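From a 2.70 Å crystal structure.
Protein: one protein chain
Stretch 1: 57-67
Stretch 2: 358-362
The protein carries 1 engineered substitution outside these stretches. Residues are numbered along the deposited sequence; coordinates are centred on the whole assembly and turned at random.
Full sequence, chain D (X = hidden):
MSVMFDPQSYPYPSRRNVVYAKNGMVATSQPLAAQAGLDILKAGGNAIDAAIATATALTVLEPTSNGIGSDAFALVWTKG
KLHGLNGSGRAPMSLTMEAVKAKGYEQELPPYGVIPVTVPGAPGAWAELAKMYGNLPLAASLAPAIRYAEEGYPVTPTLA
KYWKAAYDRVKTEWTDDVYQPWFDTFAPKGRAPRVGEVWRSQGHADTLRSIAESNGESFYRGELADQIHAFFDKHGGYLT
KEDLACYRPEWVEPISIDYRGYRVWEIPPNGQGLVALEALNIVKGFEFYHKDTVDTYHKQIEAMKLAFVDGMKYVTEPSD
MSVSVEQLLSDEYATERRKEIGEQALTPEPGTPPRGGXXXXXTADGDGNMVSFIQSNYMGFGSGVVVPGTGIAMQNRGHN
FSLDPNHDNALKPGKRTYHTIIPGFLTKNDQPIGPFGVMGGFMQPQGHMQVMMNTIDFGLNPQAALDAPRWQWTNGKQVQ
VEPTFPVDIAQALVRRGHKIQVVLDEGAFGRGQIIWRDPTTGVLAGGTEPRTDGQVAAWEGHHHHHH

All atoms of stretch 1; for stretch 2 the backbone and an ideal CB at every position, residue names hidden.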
# COMPACT_ATOMS: atom_id res chain seq x y z
N ALA D 57 -16.72 3.72 34.73
CA ALA D 57 -17.38 4.26 33.54
C ALA D 57 -17.52 3.20 32.46
O ALA D 57 -18.60 3.06 31.88
CB ALA D 57 -16.62 5.47 33.00
N LEU D 58 -16.45 2.44 32.23
CA LEU D 58 -16.39 1.37 31.23
C LEU D 58 -17.40 0.26 31.51
O LEU D 58 -17.87 -0.43 30.60
CB LEU D 58 -14.98 0.77 31.16
CG LEU D 58 -13.89 1.61 30.50
CD1 LEU D 58 -12.49 1.15 30.88
CD2 LEU D 58 -14.06 1.65 28.99
N THR D 59 -17.71 0.09 32.79
CA THR D 59 -18.70 -0.86 33.27
C THR D 59 -20.08 -0.58 32.67
O THR D 59 -20.88 -1.49 32.47
CB THR D 59 -18.71 -0.87 34.79
OG1 THR D 59 -18.20 -2.11 35.26
CG2 THR D 59 -20.11 -0.66 35.35
N VAL D 60 -20.32 0.68 32.35
CA VAL D 60 -21.57 1.10 31.76
C VAL D 60 -21.42 1.32 30.27
O VAL D 60 -22.34 1.01 29.50
CB VAL D 60 -22.07 2.41 32.41
CG1 VAL D 60 -23.32 2.92 31.69
CG2 VAL D 60 -22.31 2.22 33.92
N LEU D 61 -20.26 1.84 29.86
CA LEU D 61 -20.05 2.32 28.49
C LEU D 61 -19.65 1.26 27.48
O LEU D 61 -19.89 1.41 26.28
CB LEU D 61 -19.02 3.45 28.47
CG LEU D 61 -19.47 4.73 29.19
CD1 LEU D 61 -18.27 5.58 29.54
CD2 LEU D 61 -20.48 5.47 28.32
N GLU D 62 -19.04 0.19 27.98
CA GLU D 62 -18.68 -0.95 27.13
C GLU D 62 -19.06 -2.30 27.78
O GLU D 62 -18.18 -3.06 28.18
CB GLU D 62 -17.18 -0.91 26.83
CG GLU D 62 -16.75 -1.77 25.67
CD GLU D 62 -15.27 -1.63 25.34
OE1 GLU D 62 -14.61 -2.67 25.13
OE2 GLU D 62 -14.77 -0.49 25.29
N PRO D 63 -20.37 -2.60 27.86
CA PRO D 63 -20.85 -3.79 28.58
C PRO D 63 -20.52 -5.09 27.87
O PRO D 63 -20.71 -6.17 28.42
CB PRO D 63 -22.37 -3.59 28.62
CG PRO D 63 -22.60 -2.18 28.17
CD PRO D 63 -21.49 -1.85 27.26
N THR D 64 -20.02 -4.99 26.65
CA THR D 64 -19.67 -6.15 25.87
C THR D 64 -18.33 -6.72 26.30
O THR D 64 -17.97 -7.79 25.87
CB THR D 64 -19.60 -5.81 24.38
OG1 THR D 64 -18.68 -4.73 24.17
CG2 THR D 64 -20.97 -5.42 23.85
N SER D 65 -17.60 -6.01 27.15
CA SER D 65 -16.23 -6.41 27.52
C SER D 65 -16.00 -6.40 29.03
O SER D 65 -14.87 -6.52 29.50
CB SER D 65 -15.22 -5.46 26.87
OG SER D 65 -15.24 -5.61 25.46
N ASN D 66 -17.08 -6.29 29.78
CA ASN D 66 -16.97 -5.75 31.10
C ASN D 66 -18.22 -5.94 31.91
O ASN D 66 -19.25 -6.31 31.37
CB ASN D 66 -16.74 -4.26 30.94
CG ASN D 66 -15.95 -3.70 32.02
OD1 ASN D 66 -15.95 -2.50 32.24
ND2 ASN D 66 -15.24 -4.56 32.74
N GLY D 67 -18.14 -5.64 33.20
CA GLY D 67 -19.31 -5.60 34.07
C GLY D 67 -18.94 -5.22 35.49
O GLY D 67 -17.76 -5.17 35.85
N UNK D 358 -12.80 -7.69 27.70
CA UNK D 358 -11.81 -7.06 28.57
C UNK D 358 -11.69 -5.57 28.25
O UNK D 358 -11.82 -5.16 27.10
CB UNK D 358 -10.45 -7.75 28.42
N UNK D 359 -11.46 -4.75 29.27
CA UNK D 359 -11.16 -3.34 29.03
C UNK D 359 -9.80 -2.97 29.63
O UNK D 359 -9.53 -3.25 30.80
CB UNK D 359 -12.26 -2.45 29.62
N UNK D 360 -8.95 -2.36 28.82
CA UNK D 360 -7.69 -1.84 29.32
C UNK D 360 -7.69 -0.32 29.35
O UNK D 360 -8.41 0.33 28.58
CB UNK D 360 -6.53 -2.35 28.46
N UNK D 361 -6.87 0.24 30.23
CA UNK D 361 -6.98 1.61 30.65
C UNK D 361 -5.61 2.02 31.17
O UNK D 361 -4.93 1.22 31.83
CB UNK D 361 -8.07 1.79 31.70
N UNK D 362 -5.19 3.25 30.87
CA UNK D 362 -3.95 3.76 31.43
C UNK D 362 -4.10 5.21 31.81
O UNK D 362 -4.64 6.01 31.04
CB UNK D 362 -2.79 3.59 30.44

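Stretch 1 ends a helix at Leu-61, leaves helical geometry at Glu-62 and folds through a type I turn from Glu-62 to Ser-65. Against this helix end and turn lies the short second stretch, whose CA at position 358 comes within 4.6 Å of the CA of Ser-65.

At position 358 the backbone makes the contact. Its N lies 3.0 Å from Ser-65 O, a hydrogen bond donated by the amide, and this requires only a free backbone NH, so proline would forfeit it. CA-to-CB points away from stretch 1, and the ideal CB is still 4.7 Å from Ser-65 O, its nearest neighbour there. Stretch 1 therefore asks little of the side chain: small, polar or beta-branched residues would all be compatible with the extended psi of 144°. The deposited residue is Thr-358, in rotamer m, with OG1 hydrogen-bonded elsewhere in the structure. Its carbonyl also takes part: one water donates to both Thr-358 O, at 2.9 Å, and Glu-62 OE1, at 3.0 Å, bridging two acceptors that could not bond to each other directly.

Position 359 is where stretch 1 becomes selective. Its phi/psi of -122/128 is that of a strand, and CA-to-CB points toward the other stretch. The ideal CB is 3.8 Å from Leu-58 CD1, 4.5 Å from Asn-66 OD1 and 4.8 Å from Ser-65 O. A methyl group this close to CB favours an apolar residue, while the strand geometry favours beta-branching; valine or isoleucine would be natural candidates, and threonine might find a polar neighbour. Alanine would fit but reach fewer of these atoms. The residue is Val-359, chi1 -71° (m), and it has the largest area covered by stretch 1 of the five. Its CB packs against Leu-58 CD1 at 3.8 Å. CG1 extends to Ser-65 CB at 3.9 Å and to Glu-62 OE1 at 3.7 Å, whereas CG2 lies 3.5 Å from Asn-66 OD1 as modelled, although that amide is probably turned over. The compact branched side chain thus touches both the helix and the turn, with CB and CG2 both against Leu-58 CD1, and CG1 also near Ser-65 CB and Glu-62 OE1.

At position 360 the strand alternation turns CA-to-CB away, and nothing of stretch 1 comes within 5.5 Å of the ideal CB. The contact leaves the choice open, even for a large aromatic. Tyr-360 occupies it, rotamer t, with its OH hydrogen-bonded elsewhere in the structure.

Position 361 points toward stretch 1 again, but from farther off: the ideal CB is 4.5 Å from Leu-58 CD1. A hydrophobic residue suits this methyl, and leucine, isoleucine, valine or methionine could each meet it. Leu-361, with chi angles t and t, places its CD1 4.1 Å from Leu-58 CD1, so that one leucine methyl of the helix serves both 359 and 361.

Position 362 is out of reach of stretch 1, which sets no rule for it; Ala-362 simply carries the strand onward.

Stretch 2 358-362: TVYLA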
# COMPACT_ATOMS: atom_id res chain seq x y z
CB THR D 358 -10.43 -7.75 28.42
OG1 THR D 358 -10.57 -9.17 28.58
CG2 THR D 358 -9.44 -7.24 29.44
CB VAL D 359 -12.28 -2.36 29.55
CG1 VAL D 359 -13.51 -2.46 28.68
CG2 VAL D 359 -12.66 -2.63 30.99
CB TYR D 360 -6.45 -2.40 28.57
CG TYR D 360 -5.18 -1.84 29.14
CD1 TYR D 360 -4.72 -2.25 30.38
CD2 TYR D 360 -4.46 -0.84 28.47
CE1 TYR D 360 -3.58 -1.70 30.95
CE2 TYR D 360 -3.32 -0.29 29.03
CZ TYR D 360 -2.88 -0.72 30.27
OH TYR D 360 -1.75 -0.19 30.84
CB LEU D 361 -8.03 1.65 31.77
CG LEU D 361 -8.42 2.75 32.73
CD1 LEU D 361 -9.54 2.17 33.53
CD2 LEU D 361 -7.28 3.18 33.64
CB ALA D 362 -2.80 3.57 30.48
O HOH W 1 -11.67 -3.12 25.03
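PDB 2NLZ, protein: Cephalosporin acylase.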